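Local coordinates for protein potential RNA-dependent RNA polymerase (Human picobirnavirus, PDB 5I62) that catalyses RNA-directed synthesis of RNA from ribonucleoside triphosphates, serving both transcription and replication of the viral genome, at residues A[241-245]-A[411-415]; A[244-249]-A[403-408]; A[255-261]-A[388-393]; A[356-362]-A[396-400]; A[448-454]-A[523-527]. Numbering follows the deposited sequence.

Interaction 1: residues A[241-245]-A[411-415]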
# COMPACT_ATOMS: atom_id res chain seq x y z
N ASP A 241 -12.85 8.12 8.10
CA ASP A 241 -13.27 8.56 9.42
C ASP A 241 -14.78 8.59 9.54
O ASP A 241 -15.35 8.26 10.58
CB ASP A 241 -12.69 9.94 9.74
CG ASP A 241 -11.16 9.95 9.80
OD1 ASP A 241 -10.57 8.85 9.81
OD2 ASP A 241 -10.55 11.06 9.84
N ARG A 242 -15.46 9.02 8.47
CA ARG A 242 -16.91 9.03 8.53
C ARG A 242 -17.47 7.63 8.70
O ARG A 242 -18.42 7.43 9.45
CB ARG A 242 -17.52 9.69 7.30
CG ARG A 242 -17.41 11.19 7.37
CD ARG A 242 -18.31 11.83 6.36
NE ARG A 242 -18.58 10.89 5.29
CZ ARG A 242 -17.98 10.96 4.10
NH1 ARG A 242 -17.07 11.91 3.85
NH2 ARG A 242 -18.28 10.05 3.16
N ARG A 243 -16.90 6.64 8.01
CA ARG A 243 -17.41 5.29 8.15
C ARG A 243 -17.04 4.68 9.50
O ARG A 243 -17.84 3.94 10.08
CB ARG A 243 -16.94 4.40 7.00
CG ARG A 243 -17.68 3.07 6.98
CD ARG A 243 -17.90 2.53 5.59
NE ARG A 243 -18.61 3.47 4.72
CZ ARG A 243 -18.75 3.29 3.40
NH1 ARG A 243 -18.23 2.21 2.83
NH2 ARG A 243 -19.40 4.18 2.66
N ILE A 244 -15.84 4.96 10.01
CA ILE A 244 -15.50 4.55 11.38
C ILE A 244 -16.56 5.05 12.35
O ILE A 244 -17.03 4.31 13.23
CB ILE A 244 -14.11 5.08 11.79
CG1 ILE A 244 -12.98 4.50 10.93
CG2 ILE A 244 -13.86 4.80 13.28
CD1 ILE A 244 -12.80 3.02 11.08
N THR A 245 -16.92 6.33 12.23
CA THR A 245 -17.94 6.92 13.09
C THR A 245 -19.26 6.15 13.01
O THR A 245 -19.86 5.82 14.03
CB THR A 245 -18.16 8.39 12.70
OG1 THR A 245 -16.91 9.10 12.64
CG2 THR A 245 -19.08 9.08 13.72
N GLY A 411 -18.29 15.94 15.16
CA GLY A 411 -19.05 14.71 15.12
C GLY A 411 -18.38 13.52 14.47
O GLY A 411 -18.99 12.44 14.42
N MET A 412 -17.16 13.65 13.98
CA MET A 412 -16.49 12.54 13.31
C MET A 412 -15.41 11.94 14.20
O MET A 412 -14.64 12.68 14.83
CB MET A 412 -15.87 12.98 11.98
CG MET A 412 -16.87 13.52 10.96
SD MET A 412 -18.11 12.27 10.52
CE MET A 412 -19.33 13.29 9.68
N CYS A 413 -15.31 10.61 14.21
CA CYS A 413 -14.21 9.92 14.90
C CYS A 413 -12.97 10.00 14.02
O CYS A 413 -12.61 9.06 13.31
CB CYS A 413 -14.56 8.46 15.19
SG CYS A 413 -15.95 8.21 16.33
N VAL A 414 -12.30 11.16 14.09
CA VAL A 414 -11.17 11.42 13.20
C VAL A 414 -9.98 10.52 13.53
O VAL A 414 -9.77 10.13 14.68
CB VAL A 414 -10.76 12.91 13.26
CG1 VAL A 414 -11.86 13.79 12.70
CG2 VAL A 414 -10.45 13.31 14.69
N GLY A 415 -9.17 10.22 12.51
CA GLY A 415 -8.05 9.32 12.69
C GLY A 415 -6.80 10.05 13.18
O GLY A 415 -6.39 11.05 12.60
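Two side chains one helical turn apart, Asp241 and Thr245, serve two backbone NH groups of the loop 411-415. Gly415 N donates to Asp241 OD2 at 3.1 Å, and Cys413 N donates to Thr245 OG1 at 2.7 Å. The Thr245 hydroxyl works both ways: it accepts from Cys413 and passes its own proton back, with Thr245 OG1 and Asp241 O 2.7 Å apart. Asp241 O also accepts from Thr245 N at 3.0 Å. Between the two served amides, Val414 N makes a weak bond to Met412 O (2.9 Å), which puts Cys413 at the centre of an inverse gamma turn; the carbonyl of Cys413 is taken by His403 ND1. Packing fills in around the polar pairs: Arg242 CG lies 3.4 Å from Met412 SD, and Ile244 CG2 reaches Cys413 CB at 4.2 Å. This is helix side chains fastening an irregular loop by its amides: helix 237-250 holds the chain just after a hairpin consistent with motif E of related polymerases.

Interaction 2: residues A[244-249]-A[403-408]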
# COMPACT_ATOMS: atom_id res chain seq x y z
N ILE A 244 -15.84 4.96 10.01
CA ILE A 244 -15.50 4.55 11.38
C ILE A 244 -16.56 5.05 12.35
O ILE A 244 -17.03 4.31 13.23
CB ILE A 244 -14.11 5.08 11.79
CG1 ILE A 244 -12.98 4.50 10.93
CG2 ILE A 244 -13.86 4.80 13.28
CD1 ILE A 244 -12.80 3.02 11.08
N THR A 245 -16.92 6.33 12.23
CA THR A 245 -17.94 6.92 13.09
C THR A 245 -19.26 6.15 13.01
O THR A 245 -19.86 5.82 14.03
CB THR A 245 -18.16 8.39 12.70
OG1 THR A 245 -16.91 9.10 12.64
CG2 THR A 245 -19.08 9.08 13.72
N LYS A 246 -19.71 5.85 11.79
CA LYS A 246 -20.97 5.11 11.61
C LYS A 246 -20.88 3.71 12.20
O LYS A 246 -21.86 3.21 12.75
CB LYS A 246 -21.34 5.06 10.13
CG LYS A 246 -21.74 6.42 9.55
CD LYS A 246 -22.80 7.05 10.48
CE LYS A 246 -22.94 8.55 10.28
NZ LYS A 246 -23.55 8.92 8.97
N MET A 247 -19.70 3.09 12.11
CA MET A 247 -19.51 1.76 12.70
C MET A 247 -19.70 1.80 14.21
O MET A 247 -20.37 0.93 14.79
CB MET A 247 -18.11 1.24 12.32
CG MET A 247 -17.82 -0.17 12.83
SD MET A 247 -16.06 -0.59 12.66
CE MET A 247 -15.38 0.54 13.88
N PHE A 248 -19.16 2.83 14.86
CA PHE A 248 -19.38 2.97 16.29
C PHE A 248 -20.84 3.31 16.61
O PHE A 248 -21.39 2.83 17.61
CB PHE A 248 -18.45 4.03 16.87
CG PHE A 248 -17.07 3.50 17.16
CD1 PHE A 248 -16.89 2.52 18.13
CD2 PHE A 248 -15.98 3.96 16.46
CE1 PHE A 248 -15.62 2.02 18.40
CE2 PHE A 248 -14.70 3.47 16.73
CZ PHE A 248 -14.53 2.49 17.69
N ASP A 249 -21.47 4.13 15.77
CA ASP A 249 -22.87 4.51 15.98
C ASP A 249 -23.82 3.33 15.84
O ASP A 249 -24.90 3.32 16.47
CB ASP A 249 -23.29 5.59 14.97
CG ASP A 249 -22.61 6.93 15.21
OD1 ASP A 249 -22.09 7.15 16.33
OD2 ASP A 249 -22.62 7.76 14.27
N HIS A 403 -8.62 5.67 16.36
CA HIS A 403 -9.92 6.31 16.48
C HIS A 403 -10.55 5.90 17.81
O HIS A 403 -10.33 4.79 18.29
CB HIS A 403 -10.88 5.94 15.35
CG HIS A 403 -10.31 6.05 13.97
ND1 HIS A 403 -10.70 7.03 13.09
CD2 HIS A 403 -9.44 5.26 13.30
CE1 HIS A 403 -10.07 6.86 11.94
NE2 HIS A 403 -9.29 5.80 12.04
N HIS A 404 -11.36 6.79 18.37
CA HIS A 404 -12.01 6.52 19.64
C HIS A 404 -13.41 7.09 19.61
O HIS A 404 -13.62 8.22 19.15
CB HIS A 404 -11.21 7.11 20.80
CG HIS A 404 -11.61 6.58 22.13
ND1 HIS A 404 -12.82 6.89 22.71
CD2 HIS A 404 -10.96 5.79 23.02
CE1 HIS A 404 -12.91 6.29 23.89
NE2 HIS A 404 -11.79 5.62 24.10
N THR A 405 -14.38 6.31 20.10
CA THR A 405 -15.77 6.75 20.03
C THR A 405 -15.99 8.07 20.77
O THR A 405 -16.87 8.85 20.40
CB THR A 405 -16.70 5.65 20.56
OG1 THR A 405 -18.06 5.99 20.25
CG2 THR A 405 -16.56 5.44 22.09
N ASP A 406 -15.17 8.36 21.79
CA ASP A 406 -15.26 9.62 22.53
C ASP A 406 -14.38 10.73 21.96
O ASP A 406 -14.39 11.84 22.50
CB ASP A 406 -14.90 9.40 24.00
CG ASP A 406 -15.85 8.43 24.69
OD1 ASP A 406 -17.04 8.42 24.32
OD2 ASP A 406 -15.41 7.70 25.60
N TYR A 407 -13.63 10.47 20.89
CA TYR A 407 -12.72 11.46 20.31
C TYR A 407 -13.30 11.88 18.96
O TYR A 407 -12.97 11.31 17.92
CB TYR A 407 -11.32 10.90 20.15
CG TYR A 407 -10.30 11.97 19.81
CD1 TYR A 407 -10.06 12.34 18.49
CD2 TYR A 407 -9.58 12.61 20.81
CE1 TYR A 407 -9.12 13.32 18.18
CE2 TYR A 407 -8.64 13.59 20.51
CZ TYR A 407 -8.42 13.94 19.19
OH TYR A 407 -7.49 14.91 18.90
N ARG A 408 -14.17 12.89 18.98
CA ARG A 408 -14.87 13.31 17.79
C ARG A 408 -14.65 14.80 17.57
O ARG A 408 -14.65 15.57 18.53
CB ARG A 408 -16.38 13.00 17.87
CG ARG A 408 -16.69 11.57 18.31
CD ARG A 408 -18.08 11.10 17.89
NE ARG A 408 -18.30 9.71 18.27
CZ ARG A 408 -19.28 8.95 17.80
NH1 ARG A 408 -20.15 9.45 16.93
NH2 ARG A 408 -19.39 7.68 18.20
O HOH W 1 -21.90 6.43 18.75
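This is a mixed contact, apolar at one end and ionic at the other, between helix 237-250 and the end of strand 401-404 with the turn that follows it. At the buried end, Ile244 CG1 makes a CH-pi contact over the His403 ring, 4.0 Å from its centroid. The His403 ring is fixed in turn by a bond from ND1 to Cys413 O. One helical turn on, Thr405 CB sits over the Phe248 ring, 4.2 Å from its centroid. Arg408 then folds back toward the helix. Arg408 NH1 forms a salt bridge with Asp249 OD1 at 3.1 Å, and Arg408 NH2 adds a weak bond to Asp249 OD1 at 3.3 Å. The same guanidinium braces its own loop, with Arg408 NE 2.7 Å from Thr405 O and Arg408 NH2 3.0 Å from Thr405 OG1, just where a type I turn spans His404 to Tyr407. The helix packs here against the second strand of a beta-hairpin, consistent with motif E of the palm in related polymerases.

Interaction 3: residues A[255-261]-A[388-393]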
# COMPACT_ATOMS: atom_id res chain seq x y z
N ASP A 255 -20.90 -5.56 21.64
CA ASP A 255 -19.91 -6.14 20.73
C ASP A 255 -18.62 -5.35 20.73
O ASP A 255 -18.59 -4.16 21.02
CB ASP A 255 -20.44 -6.23 19.31
CG ASP A 255 -21.52 -7.27 19.15
OD1 ASP A 255 -21.30 -8.43 19.60
OD2 ASP A 255 -22.57 -6.94 18.57
N VAL A 256 -17.53 -6.04 20.38
CA VAL A 256 -16.25 -5.40 20.18
C VAL A 256 -16.14 -5.02 18.71
O VAL A 256 -16.87 -5.51 17.84
CB VAL A 256 -15.07 -6.30 20.60
CG1 VAL A 256 -15.11 -6.59 22.10
CG2 VAL A 256 -15.07 -7.58 19.79
N VAL A 257 -15.20 -4.13 18.43
CA VAL A 257 -14.68 -3.92 17.08
C VAL A 257 -13.39 -4.72 16.98
O VAL A 257 -12.60 -4.73 17.92
CB VAL A 257 -14.44 -2.43 16.81
CG1 VAL A 257 -13.80 -2.21 15.45
CG2 VAL A 257 -15.75 -1.68 16.92
N VAL A 258 -13.20 -5.41 15.86
CA VAL A 258 -11.99 -6.20 15.64
C VAL A 258 -11.17 -5.54 14.54
O VAL A 258 -11.67 -5.29 13.44
CB VAL A 258 -12.32 -7.66 15.26
CG1 VAL A 258 -11.02 -8.42 14.95
CG2 VAL A 258 -13.10 -8.34 16.37
N CYS A 259 -9.91 -5.26 14.84
CA CYS A 259 -8.96 -4.75 13.85
C CYS A 259 -8.04 -5.90 13.48
O CYS A 259 -7.27 -6.38 14.32
CB CYS A 259 -8.16 -3.58 14.41
SG CYS A 259 -9.18 -2.30 15.16
N THR A 260 -8.13 -6.35 12.24
CA THR A 260 -7.47 -7.57 11.83
C THR A 260 -6.06 -7.27 11.34
O THR A 260 -5.71 -6.14 11.03
CB THR A 260 -8.27 -8.29 10.75
OG1 THR A 260 -8.62 -7.36 9.73
CG2 THR A 260 -9.56 -8.88 11.34
N ASP A 261 -5.26 -8.32 11.24
CA ASP A 261 -3.95 -8.16 10.65
C ASP A 261 -3.52 -9.47 10.00
O ASP A 261 -3.67 -10.53 10.61
CB ASP A 261 -2.96 -7.74 11.73
CG ASP A 261 -1.56 -7.58 11.19
OD1 ASP A 261 -1.14 -6.48 10.85
OD2 ASP A 261 -0.89 -8.59 10.97
N LYS A 388 -1.58 -10.27 17.07
CA LYS A 388 -1.55 -8.97 16.43
C LYS A 388 -2.94 -8.46 16.07
O LYS A 388 -3.05 -7.33 15.58
CB LYS A 388 -0.67 -9.04 15.20
CG LYS A 388 -1.37 -9.59 14.02
CD LYS A 388 -0.37 -10.02 13.07
CE LYS A 388 -0.78 -11.30 12.86
NZ LYS A 388 -0.06 -11.93 11.64
N GLN A 389 -3.97 -9.27 16.25
CA GLN A 389 -5.32 -8.75 16.14
C GLN A 389 -5.54 -7.80 17.31
O GLN A 389 -4.90 -7.93 18.36
CB GLN A 389 -6.34 -9.88 16.14
CG GLN A 389 -5.95 -11.10 15.28
CD GLN A 389 -5.61 -10.76 13.84
OE1 GLN A 389 -6.42 -10.16 13.12
NE2 GLN A 389 -4.43 -11.18 13.39
N TYR A 390 -6.42 -6.82 17.12
CA TYR A 390 -6.73 -5.88 18.18
C TYR A 390 -8.24 -5.77 18.33
O TYR A 390 -8.98 -5.76 17.34
CB TYR A 390 -6.12 -4.49 17.91
CG TYR A 390 -6.49 -3.48 18.98
CD1 TYR A 390 -5.84 -3.47 20.22
CD2 TYR A 390 -7.51 -2.56 18.78
CE1 TYR A 390 -6.19 -2.56 21.21
CE2 TYR A 390 -7.86 -1.64 19.75
CZ TYR A 390 -7.20 -1.64 20.96
OH TYR A 390 -7.56 -0.72 21.93
N VAL A 391 -8.70 -5.69 19.58
CA VAL A 391 -10.11 -5.76 19.94
C VAL A 391 -10.41 -4.69 20.98
O VAL A 391 -9.64 -4.50 21.93
CB VAL A 391 -10.45 -7.18 20.46
CG1 VAL A 391 -11.74 -7.20 21.13
CG2 VAL A 391 -10.45 -8.19 19.33
N SER A 392 -11.52 -3.99 20.81
CA SER A 392 -11.96 -2.99 21.78
C SER A 392 -13.43 -2.67 21.51
O SER A 392 -13.90 -2.79 20.38
CB SER A 392 -11.09 -1.72 21.71
OG SER A 392 -11.62 -0.63 22.45
N LYS A 393 -14.15 -2.27 22.56
CA LYS A 393 -15.50 -1.74 22.36
C LYS A 393 -15.52 -0.24 22.08
O LYS A 393 -16.53 0.25 21.56
CB LYS A 393 -16.39 -2.01 23.58
CG LYS A 393 -16.63 -3.48 23.86
CD LYS A 393 -17.66 -3.69 24.96
CE LYS A 393 -17.68 -5.16 25.37
NZ LYS A 393 -18.70 -5.44 26.42
O HOH W 2 -4.47 -5.03 14.38
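Lys388 opens the second segment with an uncertain salt bridge: Lys388 NZ is 3.5 Å from Asp261 OD2, but neither atom is securely placed. Its carbonyl oxygen is linked to Cys259 O by a water that donates to both. Gln389 extends the ladder with its side chain: Gln389 OE1 accepts from Asp261 N at 2.9 Å and Gln389 NE2 donates to Asp261 O at 3.0 Å. At Tyr390 the true sheet begins, a hydrogen-bonded pair in which Cys259 N reaches Tyr390 O at 2.7 Å and Tyr390 N reaches Cys259 O at 3.0 Å. Val391 faces Val258 in a non-hydrogen-bonded pair, Val391 CG2 4.0 Å from Val258 CG2. Ser392 closes the ladder with Val257 (Val257 N to Ser392 O 2.7 Å, Ser392 N to Val257 O 3.2 Å). Strand 390-392 is thus the outer strand of a four-stranded antiparallel sheet, next to 257-261, which has the motif C strand 360-363 on its other side, as in the palm of RNA polymerases.

Interaction 4: residues A[356-362]-A[396-400]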
# COMPACT_ATOMS: atom_id res chain seq x y z
N CYS A 356 -12.34 -2.39 4.80
CA CYS A 356 -11.08 -3.07 4.53
C CYS A 356 -10.37 -2.42 3.35
O CYS A 356 -10.99 -1.79 2.48
CB CYS A 356 -11.28 -4.57 4.25
SG CYS A 356 -12.49 -4.97 2.99
N LEU A 357 -9.06 -2.59 3.33
CA LEU A 357 -8.23 -2.06 2.26
C LEU A 357 -6.99 -2.94 2.20
O LEU A 357 -6.24 -2.99 3.17
CB LEU A 357 -7.84 -0.61 2.50
CG LEU A 357 -6.84 -0.08 1.47
CD1 LEU A 357 -7.55 0.22 0.16
CD2 LEU A 357 -6.11 1.15 1.99
N GLY A 358 -6.82 -3.66 1.09
CA GLY A 358 -5.70 -4.58 1.00
C GLY A 358 -5.73 -5.55 2.16
O GLY A 358 -6.76 -6.21 2.40
N ASP A 359 -4.64 -5.61 2.92
CA ASP A 359 -4.55 -6.53 4.05
C ASP A 359 -5.02 -5.92 5.36
O ASP A 359 -4.84 -6.54 6.41
CB ASP A 359 -3.10 -7.05 4.20
CG ASP A 359 -2.12 -5.98 4.70
OD1 ASP A 359 -2.45 -4.78 4.69
OD2 ASP A 359 -0.99 -6.36 5.09
N ASP A 360 -5.62 -4.73 5.33
CA ASP A 360 -6.03 -4.02 6.54
C ASP A 360 -7.55 -4.04 6.67
O ASP A 360 -8.24 -3.77 5.70
CB ASP A 360 -5.55 -2.57 6.52
CG ASP A 360 -5.00 -2.13 7.84
OD1 ASP A 360 -5.78 -1.99 8.82
OD2 ASP A 360 -3.76 -1.96 7.90
N GLY A 361 -8.05 -4.33 7.86
CA GLY A 361 -9.48 -4.42 8.06
C GLY A 361 -9.91 -4.00 9.45
O GLY A 361 -9.16 -4.10 10.42
N VAL A 362 -11.16 -3.54 9.54
CA VAL A 362 -11.78 -3.25 10.82
C VAL A 362 -13.26 -3.58 10.67
O VAL A 362 -13.87 -3.21 9.67
CB VAL A 362 -11.53 -1.79 11.27
CG1 VAL A 362 -12.07 -0.79 10.25
CG2 VAL A 362 -12.12 -1.53 12.62
N CYS A 396 -10.32 1.81 17.96
CA CYS A 396 -9.81 0.90 16.94
C CYS A 396 -8.61 1.54 16.28
O CYS A 396 -8.35 2.74 16.42
CB CYS A 396 -10.89 0.57 15.90
SG CYS A 396 -11.48 2.01 14.96
N THR A 397 -7.85 0.72 15.57
CA THR A 397 -6.77 1.21 14.73
C THR A 397 -7.01 0.69 13.33
O THR A 397 -7.39 -0.47 13.16
CB THR A 397 -5.39 0.78 15.25
OG1 THR A 397 -5.36 -0.65 15.34
CG2 THR A 397 -5.13 1.36 16.63
N TYR A 398 -6.82 1.55 12.34
CA TYR A 398 -7.06 1.21 10.95
C TYR A 398 -6.17 2.12 10.13
O TYR A 398 -6.17 3.33 10.36
CB TYR A 398 -8.54 1.41 10.58
CG TYR A 398 -8.90 1.07 9.16
CD1 TYR A 398 -8.57 -0.17 8.61
CD2 TYR A 398 -9.56 1.99 8.35
CE1 TYR A 398 -8.90 -0.48 7.31
CE2 TYR A 398 -9.90 1.68 7.03
CZ TYR A 398 -9.56 0.44 6.52
OH TYR A 398 -9.89 0.12 5.22
N LEU A 399 -5.38 1.52 9.23
CA LEU A 399 -4.43 2.25 8.37
C LEU A 399 -3.45 3.07 9.21
O LEU A 399 -3.09 4.19 8.85
CB LEU A 399 -5.16 3.14 7.37
CG LEU A 399 -6.18 2.43 6.48
CD1 LEU A 399 -6.82 3.41 5.49
CD2 LEU A 399 -5.56 1.23 5.75
N ARG A 400 -3.03 2.49 10.34
CA ARG A 400 -2.11 3.12 11.29
C ARG A 400 -2.63 4.45 11.84
O ARG A 400 -1.84 5.32 12.23
CB ARG A 400 -0.72 3.30 10.67
CG ARG A 400 0.00 1.97 10.44
CD ARG A 400 1.42 2.20 9.92
NE ARG A 400 1.88 1.16 9.00
CZ ARG A 400 2.23 -0.07 9.37
NH1 ARG A 400 2.17 -0.43 10.65
NH2 ARG A 400 2.63 -0.95 8.45
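Tyr398 buries more surface here than any other residue. Its ring slides along the 356-362 hairpin: Val362 CG1 makes a CH-pi contact over one face, 4.0 Å from the Tyr398 ring centroid, and Asp360 OD1 comes within 3.3 Å of Tyr398 CD1. Tyr398 OH lies 3.2 Å from Cys356 C and 3.5 Å from Leu357 CB. Val362, next in buried area, is shared, for Val362 CG2 also meets Cys396 CB at 4.1 Å. Leu399 covers the turn end: Leu399 CD2 is 3.8 Å from Leu357 CD2. Residues 358-360 read Gly-Asp-Asp, the motif C signature of these polymerases, carried on a type II' turn with Gly358 at its second position. Strands 360-362 and 396-398 run at 150° with axes 7.1 Å apart at closest, stacked rather than paired in one sheet. With no hydrogen bond across the segments, the fit rests mainly on apolar and aromatic packing: van der Waals and CH-pi contacts set the 395-404 hairpin against the Gly-Asp-Asp turn, catalytic in this family.

Interaction 5: residues A[448-454]-A[523-527]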
# COMPACT_ATOMS: atom_id res chain seq x y z
N LEU A 448 6.54 18.07 5.19
CA LEU A 448 5.14 18.49 5.30
C LEU A 448 4.19 17.33 5.06
O LEU A 448 3.18 17.19 5.75
CB LEU A 448 4.84 19.61 4.30
CG LEU A 448 5.67 20.89 4.48
CD1 LEU A 448 5.32 21.92 3.40
CD2 LEU A 448 5.44 21.47 5.86
N SER A 449 4.50 16.49 4.07
CA SER A 449 3.63 15.35 3.81
C SER A 449 3.59 14.39 4.99
O SER A 449 2.55 13.77 5.25
CB SER A 449 4.08 14.64 2.54
OG SER A 449 5.32 13.99 2.75
N ILE A 450 4.69 14.26 5.73
CA ILE A 450 4.68 13.43 6.93
C ILE A 450 3.86 14.09 8.02
O ILE A 450 2.97 13.47 8.62
CB ILE A 450 6.12 13.14 7.41
CG1 ILE A 450 6.86 12.26 6.40
CG2 ILE A 450 6.09 12.49 8.80
CD1 ILE A 450 8.39 12.28 6.58
N ILE A 451 4.15 15.36 8.30
CA ILE A 451 3.51 16.06 9.42
C ILE A 451 2.01 16.19 9.19
O ILE A 451 1.22 16.12 10.13
CB ILE A 451 4.18 17.43 9.66
CG1 ILE A 451 5.60 17.23 10.19
CG2 ILE A 451 3.35 18.30 10.62
CD1 ILE A 451 6.54 18.46 10.03
N GLU A 452 1.60 16.34 7.92
CA GLU A 452 0.17 16.50 7.63
C GLU A 452 -0.66 15.35 8.21
O GLU A 452 -1.82 15.54 8.56
CB GLU A 452 -0.04 16.63 6.12
CG GLU A 452 -1.50 16.85 5.65
CD GLU A 452 -2.20 18.06 6.29
OE1 GLU A 452 -1.54 18.85 7.00
OE2 GLU A 452 -3.43 18.22 6.07
N ASN A 453 -0.05 14.17 8.36
CA ASN A 453 -0.76 13.02 8.89
C ASN A 453 -1.29 13.24 10.30
O ASN A 453 -2.32 12.66 10.66
CB ASN A 453 0.15 11.79 8.86
CG ASN A 453 0.44 11.34 7.46
OD1 ASN A 453 -0.47 11.12 6.68
ND2 ASN A 453 1.72 11.20 7.14
N VAL A 454 -0.62 14.06 11.11
CA VAL A 454 -1.02 14.21 12.52
C VAL A 454 -2.02 15.35 12.70
O VAL A 454 -2.20 15.86 13.81
CB VAL A 454 0.20 14.39 13.43
CG1 VAL A 454 1.24 13.29 13.17
CG2 VAL A 454 0.84 15.77 13.24
N ASN A 523 -4.31 23.12 0.58
CA ASN A 523 -5.37 22.96 1.56
C ASN A 523 -4.93 22.19 2.81
O ASN A 523 -5.76 21.98 3.70
CB ASN A 523 -6.57 22.26 0.93
CG ASN A 523 -7.86 22.48 1.71
OD1 ASN A 523 -8.21 23.63 2.04
ND2 ASN A 523 -8.57 21.39 2.03
N TRP A 524 -3.67 21.77 2.90
CA TRP A 524 -3.26 20.98 4.06
C TRP A 524 -3.32 21.80 5.34
O TRP A 524 -3.02 23.00 5.35
CB TRP A 524 -1.84 20.42 3.86
CG TRP A 524 -1.72 19.33 2.84
CD1 TRP A 524 -2.72 18.79 2.09
CD2 TRP A 524 -0.52 18.64 2.48
NE1 TRP A 524 -2.22 17.81 1.27
CE2 TRP A 524 -0.87 17.70 1.49
CE3 TRP A 524 0.81 18.73 2.88
CZ2 TRP A 524 0.07 16.85 0.91
CZ3 TRP A 524 1.74 17.90 2.30
CH2 TRP A 524 1.36 16.97 1.32
N TRP A 525 -3.68 21.12 6.44
CA TRP A 525 -3.67 21.75 7.76
C TRP A 525 -2.29 22.32 8.10
O TRP A 525 -2.18 23.43 8.64
CB TRP A 525 -4.09 20.75 8.83
CG TRP A 525 -3.60 21.16 10.18
CD1 TRP A 525 -4.14 22.11 11.00
CD2 TRP A 525 -2.42 20.68 10.85
NE1 TRP A 525 -3.38 22.24 12.14
CE2 TRP A 525 -2.32 21.38 12.08
CE3 TRP A 525 -1.44 19.72 10.54
CZ2 TRP A 525 -1.29 21.15 12.99
CZ3 TRP A 525 -0.42 19.50 11.45
CH2 TRP A 525 -0.35 20.21 12.65
N VAL A 526 -1.23 21.55 7.82
CA VAL A 526 0.10 21.98 8.25
C VAL A 526 0.51 23.26 7.53
O VAL A 526 1.20 24.12 8.10
CB VAL A 526 1.14 20.85 8.04
CG1 VAL A 526 1.28 20.51 6.56
CG2 VAL A 526 2.51 21.26 8.61
N VAL A 527 0.08 23.42 6.27
CA VAL A 527 0.34 24.65 5.54
C VAL A 527 -0.39 25.82 6.19
O VAL A 527 0.18 26.90 6.40
CB VAL A 527 -0.05 24.48 4.06
CG1 VAL A 527 0.08 25.80 3.32
CG2 VAL A 527 0.81 23.40 3.39
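Leu448, toward the end of helix 441-451, starts the contact with two apolar touches: Leu448 CB lies 4.1 Å from Trp524 CZ3, and Leu448 CD2 lies 4.0 Å from Val526 CG2. Ser449 CA also touches the indole, 3.5 Å from Trp524 CZ3. Ile451 meets Val526 and Trp525, placing Ile451 CG2 3.7 Å from Val526 CG2 and 4.0 Å from Trp525 CZ3. Glu452 is the centre of the contact and buries the most surface. Its carboxylate faces the start of helix 525-532, where Glu452 OE2 accepts from Trp525 N at 2.9 Å and Glu452 OE1 from Val526 N at 2.8 Å. Amides in the first turn of a helix have no partner within that helix, so the acid supplies what they lack. Its aliphatic part is used as well: Glu452 CG sits over the five-membered ring of Trp524, 4.0 Å from the centroid. Val454 ends the walk with Val454 CG2 4.3 Å from Trp525 CZ3, on an indole that also makes a cation-pi contact with Lys460. A glutamate from segment 448-454 meeting the first NH groups of 525-532, just past N-cap Trp524, seats the C-terminal helix on what is, by comparison with related polymerases, the thumb.

Interactions 1 and 2 share helix 237-250, their centres 5 Å apart, and are stitched together by His403 ND1 bonding Cys413 O. Phe248 and Met247 carry interaction 2 onto Val257 of interaction 3, and Ile244 reaches Val362 and Cys396 of interaction 4. Interactions 3 and 4 meet in the palm sheet, where Thr260 N bonds Gly361 O. Backbone ladder bonds dominate interaction 3, whereas interaction 4, nearest the middle of the chain, has no hydrogen bond across it and is mainly apolar and CH-pi. Interactions 1, 4 and 5 are buried; 2 and 3 are partly exposed, 2 with a clear salt bridge, 3 with an uncertain one. Interaction 5 stands apart in the probable thumb, touching none of the others.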